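Local coordinates for putative diflavin flavoprotein A 3 (Synechocystis sp., PDB 6H0C) that probably passes electrons from NADH to oxygen, reducing it to water, and is seen here as its flavodiiron core alone, at residues Ala2-Ile7 / Arg18-Asp23; Ile104-Pro109 / Asn125-Met130; Arg140-Thr145 / Asp162-Ile167; Val258-Ala263 / Val285-Ile290. One frame throughout, in Å; residues are numbered along the deposited sequence.

Interaction 1: Ala2-Ile7 / Arg18-Asp23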
loop_
_atom_site.group_PDB
_atom_site.type_symbol
_atom_site.label_atom_id
_atom_site.label_comp_id
_atom_site.label_asym_id
_atom_site.label_seq_id
_atom_site.Cartn_x
_atom_site.Cartn_y
_atom_site.Cartn_z
ATOM N N ALA A 2 24.673 -4.151 -7.825
ATOM C CA ALA A 2 24.362 -3.285 -6.689
ATOM C C ALA A 2 23.180 -2.371 -7.019
ATOM O O ALA A 2 22.822 -2.197 -8.187
ATOM C CB ALA A 2 25.580 -2.460 -6.293
ATOM N N LYS A 3 22.575 -1.790 -5.991
ATOM C CA LYS A 3 21.504 -0.828 -6.202
ATOM C C LYS A 3 22.009 0.290 -7.110
ATOM O O LYS A 3 23.171 0.669 -7.019
ATOM C CB LYS A 3 21.012 -0.270 -4.861
ATOM C CG LYS A 3 20.582 -1.359 -3.884
ATOM C CD LYS A 3 20.002 -0.796 -2.599
ATOM C CE LYS A 3 21.018 0.038 -1.856
ATOM N NZ LYS A 3 20.633 0.177 -0.423
ATOM N N ASP A 4 21.160 0.796 -8.002
ATOM C CA ASP A 4 21.519 1.985 -8.773
ATOM C C ASP A 4 20.306 2.880 -9.046
ATOM O O ASP A 4 19.205 2.619 -8.556
ATOM C CB ASP A 4 22.215 1.604 -10.093
ATOM C CG ASP A 4 21.280 0.943 -11.120
ATOM O OD1 ASP A 4 20.041 0.931 -10.964
ATOM O OD2 ASP A 4 21.807 0.430 -12.125
ATOM N N VAL A 5 20.525 3.934 -9.831
ATOM C CA VAL A 5 19.451 4.822 -10.246
ATOM C C VAL A 5 19.448 4.941 -11.766
ATOM O O VAL A 5 20.414 5.409 -12.369
ATOM C CB VAL A 5 19.578 6.227 -9.614
ATOM C CG1 VAL A 5 18.450 7.131 -10.098
ATOM C CG2 VAL A 5 19.587 6.132 -8.086
ATOM N N GLN A 6 18.358 4.501 -12.382
ATOM C CA GLN A 6 18.218 4.566 -13.826
ATOM C C GLN A 6 17.414 5.796 -14.200
ATOM O O GLN A 6 16.306 6.000 -13.698
ATOM C CB GLN A 6 17.547 3.304 -14.352
ATOM C CG GLN A 6 17.346 3.265 -15.847
ATOM C CD GLN A 6 16.666 1.985 -16.276
ATOM O OE1 GLN A 6 15.751 1.498 -15.606
ATOM N NE2 GLN A 6 17.118 1.419 -17.390
ATOM N N ILE A 7 17.983 6.625 -15.070
ATOM C CA ILE A 7 17.360 7.890 -15.444
ATOM C C ILE A 7 16.943 7.851 -16.900
ATOM O O ILE A 7 17.708 7.416 -17.755
ATOM C CB ILE A 7 18.311 9.093 -15.219
ATOM C CG1 ILE A 7 18.823 9.115 -13.780
ATOM C CG2 ILE A 7 17.618 10.415 -15.564
ATOM C CD1 ILE A 7 19.667 10.323 -13.475
ATOM N N ARG A 18 14.473 5.738 -11.710
ATOM C CA ARG A 18 14.137 4.442 -11.127
ATOM C C ARG A 18 15.250 3.979 -10.190
ATOM O O ARG A 18 16.328 3.595 -10.642
ATOM C CB ARG A 18 13.882 3.385 -12.215
ATOM C CG ARG A 18 12.864 3.815 -13.273
ATOM C CD ARG A 18 12.165 2.626 -13.908
ATOM N NE ARG A 18 13.115 1.651 -14.437
ATOM C CZ ARG A 18 12.876 0.345 -14.525
ATOM N NH1 ARG A 18 13.807 -0.469 -15.013
ATOM N NH2 ARG A 18 11.704 -0.149 -14.124
ATOM N N SER A 19 14.993 4.037 -8.886
ATOM C CA SER A 19 15.903 3.437 -7.913
ATOM C C SER A 19 15.732 1.926 -7.972
ATOM O O SER A 19 14.660 1.401 -7.650
ATOM C CB SER A 19 15.635 3.960 -6.506
ATOM O OG SER A 19 15.841 5.363 -6.452
ATOM N N ARG A 20 16.779 1.226 -8.395
ATOM C CA ARG A 20 16.643 -0.192 -8.686
ATOM C C ARG A 20 17.390 -1.055 -7.683
ATOM O O ARG A 20 18.506 -0.727 -7.281
ATOM C CB ARG A 20 17.136 -0.487 -10.109
ATOM C CG ARG A 20 16.500 0.389 -11.188
ATOM C CD ARG A 20 16.860 -0.091 -12.591
ATOM N NE ARG A 20 18.304 -0.095 -12.805
ATOM C CZ ARG A 20 18.919 -0.812 -13.738
ATOM N NH1 ARG A 20 18.211 -1.592 -14.549
ATOM N NH2 ARG A 20 20.243 -0.754 -13.859
ATOM N N THR A 21 16.754 -2.153 -7.272
ATOM C CA THR A 21 17.426 -3.186 -6.487
ATOM C C THR A 21 17.142 -4.554 -7.108
ATOM O O THR A 21 15.996 -4.879 -7.424
ATOM C CB THR A 21 16.993 -3.167 -4.990
ATOM O OG1 THR A 21 17.737 -4.151 -4.266
ATOM C CG2 THR A 21 15.502 -3.450 -4.820
ATOM N N TRP A 22 18.188 -5.347 -7.318
ATOM C CA TRP A 22 18.009 -6.668 -7.908
ATOM C C TRP A 22 17.694 -7.688 -6.816
ATOM O O TRP A 22 17.099 -8.730 -7.076
ATOM C CB TRP A 22 19.246 -7.082 -8.714
ATOM C CG TRP A 22 19.257 -6.501 -10.110
ATOM C CD1 TRP A 22 18.698 -7.050 -11.243
ATOM C CD2 TRP A 22 19.833 -5.256 -10.514
ATOM N NE1 TRP A 22 18.903 -6.218 -12.323
ATOM C CE2 TRP A 22 19.595 -5.112 -11.901
ATOM C CE3 TRP A 22 20.520 -4.244 -9.835
ATOM C CZ2 TRP A 22 20.026 -4.001 -12.618
ATOM C CZ3 TRP A 22 20.953 -3.139 -10.550
ATOM C CH2 TRP A 22 20.706 -3.027 -11.927
ATOM N N ASP A 23 18.077 -7.367 -5.585
ATOM C CA ASP A 23 17.820 -8.243 -4.448
ATOM C C ASP A 23 16.568 -7.840 -3.681
ATOM O O ASP A 23 16.156 -6.673 -3.699
ATOM C CB ASP A 23 19.013 -8.237 -3.502
ATOM C CG ASP A 23 20.313 -8.523 -4.216
ATOM O OD1 ASP A 23 21.271 -7.745 -4.025
ATOM O OD2 ASP A 23 20.373 -9.518 -4.973
#

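Interaction 2: Ile104-Pro109 / Asn125-Met130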
loop_
_atom_site.group_PDB
_atom_site.type_symbol
_atom_site.label_atom_id
_atom_site.label_comp_id
_atom_site.label_asym_id
_atom_site.label_seq_id
_atom_site.Cartn_x
_atom_site.Cartn_y
_atom_site.Cartn_z
ATOM N N ILE A 104 5.075 20.754 -0.054
ATOM C CA ILE A 104 4.622 19.375 -0.127
ATOM C C ILE A 104 3.192 19.306 -0.666
ATOM O O ILE A 104 2.304 20.023 -0.206
ATOM C CB ILE A 104 4.687 18.685 1.244
ATOM C CG1 ILE A 104 6.140 18.580 1.716
ATOM C CG2 ILE A 104 4.029 17.304 1.171
ATOM C CD1 ILE A 104 6.322 18.717 3.222
ATOM N N ILE A 105 2.987 18.439 -1.651
ATOM C CA ILE A 105 1.673 18.209 -2.238
ATOM C C ILE A 105 1.207 16.784 -1.934
ATOM O O ILE A 105 1.897 15.816 -2.279
ATOM C CB ILE A 105 1.699 18.409 -3.768
ATOM C CG1 ILE A 105 2.237 19.796 -4.119
ATOM C CG2 ILE A 105 0.321 18.167 -4.359
ATOM C CD1 ILE A 105 1.415 20.928 -3.543
ATOM N N CYS A 106 0.044 16.644 -1.303
ATOM C CA CYS A 106 -0.433 15.312 -0.929
ATOM C C CYS A 106 -1.909 15.296 -0.527
ATOM O O CYS A 106 -2.556 16.335 -0.453
ATOM C CB CYS A 106 0.423 14.756 0.216
ATOM S SG CYS A 106 0.259 15.668 1.776
ATOM N N SER A 107 -2.436 14.109 -0.259
ATOM C CA SER A 107 -3.825 13.978 0.149
ATOM C C SER A 107 -3.997 14.369 1.612
ATOM O O SER A 107 -3.024 14.563 2.346
ATOM C CB SER A 107 -4.316 12.550 -0.060
ATOM O OG SER A 107 -3.839 11.718 0.984
ATOM N N ASN A 108 -5.245 14.478 2.038
ATOM C CA ASN A 108 -5.516 14.882 3.405
ATOM C C ASN A 108 -5.069 13.840 4.428
ATOM O O ASN A 108 -4.442 14.195 5.433
ATOM C CB ASN A 108 -6.996 15.187 3.588
ATOM C CG ASN A 108 -7.281 15.807 4.924
ATOM O OD1 ASN A 108 -6.972 16.974 5.146
ATOM N ND2 ASN A 108 -7.850 15.027 5.838
ATOM N N PRO A 109 -5.388 12.550 4.188
ATOM C CA PRO A 109 -4.885 11.523 5.113
ATOM C C PRO A 109 -3.348 11.486 5.153
ATOM O O PRO A 109 -2.770 11.295 6.227
ATOM C CB PRO A 109 -5.464 10.217 4.545
ATOM C CG PRO A 109 -6.681 10.651 3.784
ATOM C CD PRO A 109 -6.302 11.983 3.182
ATOM N N ASN A 125 8.479 22.713 5.792
ATOM C CA ASN A 125 7.942 23.055 4.484
ATOM C C ASN A 125 6.435 23.058 4.567
ATOM O O ASN A 125 5.851 22.216 5.252
ATOM C CB ASN A 125 8.392 22.065 3.412
ATOM C CG ASN A 125 9.882 22.039 3.237
ATOM O OD1 ASN A 125 10.617 21.671 4.152
ATOM N ND2 ASN A 125 10.342 22.415 2.055
ATOM N N PRO A 126 5.793 23.999 3.868
ATOM C CA PRO A 126 4.333 24.020 3.902
ATOM C C PRO A 126 3.762 22.817 3.154
ATOM O O PRO A 126 4.398 22.278 2.242
ATOM C CB PRO A 126 3.989 25.337 3.205
ATOM C CG PRO A 126 5.105 25.536 2.246
ATOM C CD PRO A 126 6.341 24.997 2.936
ATOM N N ILE A 127 2.577 22.394 3.575
ATOM C CA ILE A 127 1.845 21.316 2.931
ATOM C C ILE A 127 0.599 21.876 2.274
ATOM O O ILE A 127 -0.182 22.585 2.916
ATOM C CB ILE A 127 1.430 20.229 3.934
ATOM C CG1 ILE A 127 2.659 19.546 4.526
ATOM C CG2 ILE A 127 0.511 19.212 3.269
ATOM C CD1 ILE A 127 2.348 18.685 5.739
ATOM N N GLN A 128 0.413 21.569 0.997
ATOM C CA GLN A 128 -0.833 21.913 0.331
ATOM C C GLN A 128 -1.620 20.634 0.054
ATOM O O GLN A 128 -1.196 19.788 -0.739
ATOM C CB GLN A 128 -0.570 22.688 -0.958
ATOM C CG GLN A 128 -1.835 23.181 -1.656
ATOM C CD GLN A 128 -1.540 24.010 -2.901
ATOM O OE1 GLN A 128 -0.474 24.625 -3.022
ATOM N NE2 GLN A 128 -2.483 24.022 -3.838
ATOM N N VAL A 129 -2.759 20.491 0.726
ATOM C CA VAL A 129 -3.595 19.305 0.585
ATOM C C VAL A 129 -4.404 19.320 -0.711
ATOM O O VAL A 129 -4.999 20.330 -1.082
ATOM C CB VAL A 129 -4.549 19.168 1.775
ATOM C CG1 VAL A 129 -5.489 18.007 1.565
ATOM C CG2 VAL A 129 -3.751 18.985 3.055
ATOM N N MET A 130 -4.419 18.188 -1.401
ATOM C CA MET A 130 -5.184 18.061 -2.634
ATOM C C MET A 130 -6.335 17.059 -2.485
ATOM O O MET A 130 -6.186 15.972 -1.910
ATOM C CB MET A 130 -4.268 17.660 -3.794
ATOM C CG MET A 130 -3.199 18.701 -4.148
ATOM S SD MET A 130 -3.900 20.249 -4.783
ATOM C CE MET A 130 -2.447 21.031 -5.489
HETATM O O HOH W 1 -7.269 14.604 -0.025
#

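Interaction 3: Arg140-Thr145 / Asp162-Ile167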
loop_
_atom_site.group_PDB
_atom_site.type_symbol
_atom_site.label_atom_id
_atom_site.label_comp_id
_atom_site.label_asym_id
_atom_site.label_seq_id
_atom_site.Cartn_x
_atom_site.Cartn_y
_atom_site.Cartn_z
ATOM N N ARG A 140 3.158 25.374 -19.165
ATOM C CA ARG A 140 3.446 24.619 -20.381
ATOM C C ARG A 140 2.468 23.460 -20.614
ATOM O O ARG A 140 2.818 22.453 -21.240
ATOM C CB ARG A 140 4.891 24.100 -20.342
ATOM C CG ARG A 140 5.884 25.039 -21.011
ATOM C CD ARG A 140 7.096 25.355 -20.148
ATOM N NE ARG A 140 8.137 24.345 -20.270
ATOM C CZ ARG A 140 9.404 24.535 -19.921
ATOM N NH1 ARG A 140 9.799 25.704 -19.439
ATOM N NH2 ARG A 140 10.279 23.549 -20.055
ATOM N N GLY A 141 1.240 23.615 -20.121
ATOM C CA GLY A 141 0.194 22.634 -20.354
ATOM C C GLY A 141 0.116 21.529 -19.310
ATOM O O GLY A 141 -0.802 20.704 -19.347
ATOM N N HIS A 142 1.082 21.500 -18.389
ATOM C CA HIS A 142 1.081 20.517 -17.308
ATOM C C HIS A 142 0.172 20.991 -16.178
ATOM O O HIS A 142 0.646 21.321 -15.082
ATOM C CB HIS A 142 2.501 20.278 -16.766
ATOM C CG HIS A 142 3.491 19.837 -17.806
ATOM N ND1 HIS A 142 3.704 18.512 -18.124
ATOM C CD2 HIS A 142 4.333 20.553 -18.595
ATOM C CE1 HIS A 142 4.630 18.429 -19.065
ATOM N NE2 HIS A 142 5.026 19.652 -19.367
ATOM N N GLU A 143 -1.131 21.056 -16.442
ATOM C CA GLU A 143 -2.052 21.373 -15.363
ATOM C C GLU A 143 -2.549 20.074 -14.766
ATOM O O GLU A 143 -3.470 19.442 -15.282
ATOM C CB GLU A 143 -3.225 22.239 -15.814
ATOM C CG GLU A 143 -3.981 22.782 -14.603
ATOM C CD GLU A 143 -5.100 23.733 -14.960
ATOM O OE1 GLU A 143 -5.322 23.964 -16.169
ATOM O OE2 GLU A 143 -5.760 24.247 -14.026
ATOM N N LEU A 144 -1.901 19.687 -13.675
ATOM C CA LEU A 144 -2.167 18.426 -13.013
ATOM C C LEU A 144 -3.552 18.409 -12.375
ATOM O O LEU A 144 -4.005 19.413 -11.824
ATOM C CB LEU A 144 -1.101 18.161 -11.950
ATOM C CG LEU A 144 0.351 18.321 -12.408
ATOM C CD1 LEU A 144 1.305 18.047 -11.238
ATOM C CD2 LEU A 144 0.661 17.421 -13.607
ATOM N N THR A 145 -4.220 17.260 -12.463
ATOM C CA THR A 145 -5.449 17.015 -11.717
ATOM C C THR A 145 -5.214 15.872 -10.724
ATOM O O THR A 145 -4.587 14.866 -11.062
ATOM C CB THR A 145 -6.624 16.674 -12.653
ATOM O OG1 THR A 145 -6.931 17.818 -13.453
ATOM C CG2 THR A 145 -7.862 16.300 -11.851
ATOM N N ASP A 162 -1.473 14.139 -15.699
ATOM C CA ASP A 162 -0.890 15.250 -16.455
ATOM C C ASP A 162 -1.439 15.237 -17.880
ATOM O O ASP A 162 -1.048 14.399 -18.693
ATOM C CB ASP A 162 0.644 15.161 -16.476
ATOM C CG ASP A 162 1.302 16.366 -17.151
ATOM O OD1 ASP A 162 0.585 17.186 -17.777
ATOM O OD2 ASP A 162 2.552 16.483 -17.067
ATOM N N PRO A 163 -2.355 16.168 -18.185
ATOM C CA PRO A 163 -2.999 16.170 -19.501
ATOM C C PRO A 163 -2.029 16.499 -20.638
ATOM O O PRO A 163 -2.286 16.118 -21.776
ATOM C CB PRO A 163 -4.075 17.253 -19.361
ATOM C CG PRO A 163 -3.581 18.141 -18.263
ATOM C CD PRO A 163 -2.883 17.225 -17.306
ATOM N N ARG A 164 -0.928 17.180 -20.344
ATOM C CA ARG A 164 0.046 17.517 -21.388
ATOM C C ARG A 164 0.715 16.267 -21.972
ATOM O O ARG A 164 0.958 16.180 -23.174
ATOM C CB ARG A 164 1.113 18.472 -20.837
ATOM C CG ARG A 164 2.241 18.793 -21.818
ATOM C CD ARG A 164 1.708 19.476 -23.088
ATOM N NE ARG A 164 2.771 19.772 -24.054
ATOM C CZ ARG A 164 3.121 18.962 -25.049
ATOM N NH1 ARG A 164 2.492 17.804 -25.216
ATOM N NH2 ARG A 164 4.101 19.305 -25.879
ATOM N N THR A 165 1.005 15.299 -21.107
ATOM C CA THR A 165 1.762 14.109 -21.485
ATOM C C THR A 165 0.896 12.850 -21.508
ATOM O O THR A 165 1.357 11.781 -21.925
ATOM C CB THR A 165 2.928 13.870 -20.510
ATOM O OG1 THR A 165 2.403 13.722 -19.180
ATOM C CG2 THR A 165 3.903 15.041 -20.539
ATOM N N GLU A 166 -0.347 12.990 -21.041
ATOM C CA GLU A 166 -1.289 11.883 -20.938
ATOM C C GLU A 166 -0.763 10.779 -20.025
ATOM O O GLU A 166 -1.046 9.594 -20.221
ATOM C CB GLU A 166 -1.606 11.328 -22.322
ATOM C CG GLU A 166 -2.515 12.248 -23.105
ATOM C CD GLU A 166 -2.383 12.062 -24.586
ATOM O OE1 GLU A 166 -1.248 11.813 -25.054
ATOM O OE2 GLU A 166 -3.417 12.162 -25.272
ATOM N N ILE A 167 0.014 11.178 -19.028
ATOM C CA ILE A 167 0.495 10.242 -18.034
ATOM C C ILE A 167 -0.383 10.316 -16.797
ATOM O O ILE A 167 -0.672 11.401 -16.285
ATOM C CB ILE A 167 1.952 10.518 -17.634
ATOM C CG1 ILE A 167 2.872 10.390 -18.848
ATOM C CG2 ILE A 167 2.380 9.570 -16.519
ATOM C CD1 ILE A 167 4.306 10.844 -18.567
#

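Interaction 4: Val258-Ala263 / Val285-Ile290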
loop_
_atom_site.group_PDB
_atom_site.type_symbol
_atom_site.label_atom_id
_atom_site.label_comp_id
_atom_site.label_asym_id
_atom_site.label_seq_id
_atom_site.Cartn_x
_atom_site.Cartn_y
_atom_site.Cartn_z
ATOM N N VAL A 258 -13.476 -12.830 4.509
ATOM C CA VAL A 258 -12.901 -12.648 5.835
ATOM C C VAL A 258 -12.632 -11.177 6.084
ATOM O O VAL A 258 -12.023 -10.512 5.249
ATOM C CB VAL A 258 -11.580 -13.429 6.014
ATOM C CG1 VAL A 258 -10.902 -13.040 7.335
ATOM C CG2 VAL A 258 -11.826 -14.934 5.938
ATOM N N ALA A 259 -13.095 -10.675 7.227
ATOM C CA ALA A 259 -12.765 -9.323 7.675
ATOM C C ALA A 259 -11.446 -9.374 8.438
ATOM O O ALA A 259 -11.341 -10.034 9.471
ATOM C CB ALA A 259 -13.870 -8.756 8.542
ATOM N N LEU A 260 -10.434 -8.698 7.910
ATOM C CA LEU A 260 -9.102 -8.742 8.489
ATOM C C LEU A 260 -8.779 -7.375 9.037
ATOM O O LEU A 260 -8.438 -6.456 8.291
ATOM C CB LEU A 260 -8.068 -9.172 7.446
ATOM C CG LEU A 260 -6.582 -9.036 7.780
ATOM C CD1 LEU A 260 -6.228 -9.882 8.974
ATOM C CD2 LEU A 260 -5.740 -9.446 6.574
ATOM N N ILE A 261 -8.913 -7.246 10.349
ATOM C CA ILE A 261 -8.735 -5.975 11.031
ATOM C C ILE A 261 -7.330 -5.889 11.623
ATOM O O ILE A 261 -6.996 -6.669 12.520
ATOM C CB ILE A 261 -9.789 -5.814 12.150
ATOM C CG1 ILE A 261 -11.197 -5.884 11.546
ATOM C CG2 ILE A 261 -9.547 -4.532 12.931
ATOM C CD1 ILE A 261 -12.308 -6.072 12.555
ATOM N N TYR A 262 -6.498 -4.976 11.123
ATOM C CA TYR A 262 -5.179 -4.793 11.732
ATOM C C TYR A 262 -4.951 -3.348 12.178
ATOM O O TYR A 262 -5.635 -2.433 11.724
ATOM C CB TYR A 262 -4.070 -5.254 10.782
ATOM C CG TYR A 262 -4.084 -4.651 9.397
ATOM C CD1 TYR A 262 -3.476 -3.437 9.144
ATOM C CD2 TYR A 262 -4.680 -5.319 8.330
ATOM C CE1 TYR A 262 -3.477 -2.890 7.870
ATOM C CE2 TYR A 262 -4.678 -4.785 7.058
ATOM C CZ TYR A 262 -4.073 -3.569 6.830
ATOM O OH TYR A 262 -4.064 -3.022 5.560
ATOM N N ALA A 263 -3.995 -3.152 13.080
ATOM C CA ALA A 263 -3.896 -1.899 13.824
ATOM C C ALA A 263 -3.532 -0.685 12.965
ATOM O O ALA A 263 -4.123 0.385 13.125
ATOM C CB ALA A 263 -2.892 -2.053 14.948
ATOM N N VAL A 285 -10.798 -17.510 -0.989
ATOM C CA VAL A 285 -11.678 -16.781 -0.079
ATOM C C VAL A 285 -11.301 -15.299 -0.125
ATOM O O VAL A 285 -10.114 -14.959 -0.114
ATOM C CB VAL A 285 -11.581 -17.337 1.362
ATOM C CG1 VAL A 285 -12.328 -16.448 2.356
ATOM C CG2 VAL A 285 -12.113 -18.767 1.403
ATOM N N ALA A 286 -12.308 -14.429 -0.206
ATOM C CA ALA A 286 -12.089 -12.984 -0.283
ATOM C C ALA A 286 -11.641 -12.411 1.061
ATOM O O ALA A 286 -12.003 -12.933 2.121
ATOM C CB ALA A 286 -13.364 -12.273 -0.756
ATOM N N VAL A 287 -10.858 -11.334 1.009
ATOM C CA VAL A 287 -10.457 -10.614 2.212
ATOM C C VAL A 287 -10.810 -9.139 2.094
ATOM O O VAL A 287 -10.517 -8.498 1.085
ATOM C CB VAL A 287 -8.942 -10.730 2.494
ATOM C CG1 VAL A 287 -8.545 -9.838 3.677
ATOM C CG2 VAL A 287 -8.544 -12.184 2.749
ATOM N N THR A 288 -11.465 -8.622 3.130
ATOM C CA THR A 288 -11.701 -7.199 3.285
ATOM C C THR A 288 -10.790 -6.715 4.400
ATOM O O THR A 288 -11.072 -6.892 5.584
ATOM C CB THR A 288 -13.170 -6.886 3.619
ATOM O OG1 THR A 288 -13.993 -7.202 2.491
ATOM C CG2 THR A 288 -13.341 -5.413 3.965
ATOM N N ALA A 289 -9.665 -6.139 4.011
ATOM C CA ALA A 289 -8.751 -5.568 4.975
ATOM C C ALA A 289 -9.366 -4.325 5.624
ATOM O O ALA A 289 -10.032 -3.529 4.966
ATOM C CB ALA A 289 -7.432 -5.225 4.305
ATOM N N ILE A 290 -9.139 -4.174 6.921
ATOM C CA ILE A 290 -9.565 -2.998 7.658
ATOM C C ILE A 290 -8.385 -2.443 8.448
ATOM O O ILE A 290 -7.796 -3.145 9.283
ATOM C CB ILE A 290 -10.704 -3.320 8.629
ATOM C CG1 ILE A 290 -11.923 -3.843 7.870
ATOM C CG2 ILE A 290 -11.031 -2.099 9.484
ATOM C CD1 ILE A 290 -12.700 -2.767 7.181
#

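Interaction 1: Ala2-Ile7 / Arg18-Asp23
The Asp4 carboxylate lies edge to edge with the guanidinium of Arg20, nearly coplanar (11°), across the paired strands of a beta hairpin at the rim of the mixed sheet in the N-terminal, metallo-beta-lactamase-like part of the chain. The grip is side-on and bidentate: Arg20 NE gives its hydrogen to Asp4 OD1 at 2.7 Å, and Arg20 NH2 reaches Asp4 OD2 at 2.6 Å, each oxygen using its syn lone pair. Chi1 of 70° sets Asp4 CG between the backbone N and the carbonyl carbon, on the side of Arg20; the carboxylate then offers one oxygen to each nitrogen. Arg20 NH1 turns to Asp181 and to the carbonyl of Gly180, so the guanidinium ties the hairpin to that loop.

One rung along on the same face, Gln6 meets Arg18. Its extended chain carries OE1 between Arg18 NH1, at 2.8 Å from that oxygen, and Arg18 NE, at 2.9 Å from it; both N-H groups thus converge on a single amide oxygen lying in the guanidinium plane. Gln6 NE2 bonds instead to the carbonyl of Asp181. In the backbone, Asp4 with Arg20 and Gln6 with Arg18 are antiparallel hydrogen-bonded pairs, while Val5 and Ser19 between them form a non-hydrogen-bonded pair on the other face.

Beyond the strand end, Trp22 turns the CH2 corner of its six-membered ring over one face of the Arg20 guanidinium, toward the rim, the two planes steeply inclined. The ring edge closes the contact: Trp22 CH2 lies 3.6 Å from Asp4 OD2, and Trp22 CZ3 lies 3.2 Å from Ala2 O.

Interaction 2: Ile104-Pro109 / Asn125-Met130
Ile104 packs against Ile127 and Asn125 from CB outward. Its CB lies 3.7 Å from Pro126 O and 4.0 Å from Ile127 CG1; CG1 still skirts the Pro126 carbonyl; CD1, at the tip, touches Asn125 CB at 3.9 Å and also meets Ile127 CG1. Chi1 of -65° puts CG1 beside the backbone N; chi2 (146°, away from a staggered value) then carries CD1 to Asn125.

On the same face Cys106 SG rests 3.9 Å from Ile127 CG2, and Ala111 of helix 108-117 lies against both residues. The other face belongs to Ile105, whose two branches divide the work: CD1 lies beside Gln128 CB, while CG2 packs on Met130 CG at 3.6 Å. Phe146 of strand 143-148 touches Ile105 and Met130 in turn.

The strands are parallel neighbours, and 127-129 is the outermost strand of its sheet; helix 108-117 makes the crossover of this beta-alpha-beta unit. Gln128 N donates to Ile104 O at 2.7 Å, whereas the bond from Cys106 N to Gln128 O is weak. Ser107 caps the helix, its OG accepting from Ala110 N and also hydrogen-bonded to the carbonyl of Gly156.

A water bridges the segments further along, accepting from Asn108 N and donating to Met130 O at 2.6 Å. Backbone bonds thus fix the register, leaving apolar surface for helix 108-117 at Ile104 and Cys106 and for Phe146 at Ile105.

Interaction 3: Arg140-Thr145 / Asp162-Ile167
His142 ND1 donates to Asp162 OD2 at 2.6 Å, with an N-H...O angle of 177°. The oxygen lies in the ring plane and receives the hydrogen on its syn lone pair, although the carboxylate is turned 61° from the imidazole. Over one face of that ring comes Arg164 CG, 3.8 Å from the ring centroid in a CH-pi contact displaced toward the rim; Thr165 CG2 meets the ring edge at CE1. Leu144 CD2 supports the carboxylate stem, 3.7 Å from Asp162 CB, and Pro163 CD presses on Glu143 O at 3.1 Å.

The second shell fixes both partners. Asp162 OD1 accepts from Arg164 N, which approaches from above the carboxylate plane and closes an Asx turn. His142, itself the centre of an inverse gamma turn, uses NE2 for a hydrogen bond with Asp13, whose other oxygen forms a salt bridge with Arg140. The two carboxylates could favour its protonated form, though nearby Arg140 and Arg164 would work against it.

Glu166 and Ile167 sit opposite the single Asp162, a G1 beta bulge. This tight hairpin turn between strands 158-162 and 167-171 lies beside the start of 143-148, the antiparallel neighbour of 158-162 in the second sheet of the metallo-beta-lactamase-like fold.

Interaction 4: Val258-Ala263 / Val285-Ile290
Strands 258-262 and 286-290 run parallel, 21° apart, and are stitched by five backbone hydrogen bonds that start at Val258 N to Ala286 O, 2.8 Å, and finish at Tyr262 N to Ile290 O, 2.9 Å.

On one face a row of aliphatic groups meets across the seam. Val258 CG2 touches Val285 CG1 at 3.9 Å, and Leu260 CB sits 3.9 Å from Val287 CG1, with Leu260 CD2 also coming near that methyl. Helix 268-281, through Ala277 and Ile280, and helix 382-404, through Phe395 and Leu399, cover this side.

Tyr262 closes the row. Its CG stands between the backbone N and the carbonyl carbon (chi1 54°), and the ring swings across toward the neighbouring strand: CE2 is 3.9 Å from Ala289 CB, while Ile290 O lies over one ring face, toward the rim. That carbonyl oxygen therefore accepts from Tyr262 N and also packs against the ring of the same residue.

The opposite face holds Ile261 and Ile290 side by side, pointing the same way, with Ile261 CG1 3.9 Å from Ile290 CB. Thr288 shares this face, and its OG1 bonds to Lys306 and Asn257.

Helix 268-281 bridges the two strands as a beta-alpha-beta unit, placing 286-291 at the edge of the five-stranded parallel sheet in order 2-1-3-4-5, the topology of the flavodoxin-like fold.

How the interactions relate
Interactions 1, 2 and 3 belong to the metallo-beta-lactamase-like part of the chain, and interaction 4 to the flavodoxin-like part. Interactions 1 and 2 sit at the two outer borders of one seven-stranded sheet, their centres about 28 Å apart. Interaction 3 lies in the other sheet, yet its nearest atoms come within about 7 Å of interaction 2, where Phe146 of strand 143-148 reaches Ile105 and Met130; Asp13, in the turn of the hairpin of interaction 1, is hydrogen-bonded to His142. Interactions 3 and 4 are the most distant pair, with centres about 37 Å apart on opposite sides of the chain's centre. None of the four contains an iron or flavin atom.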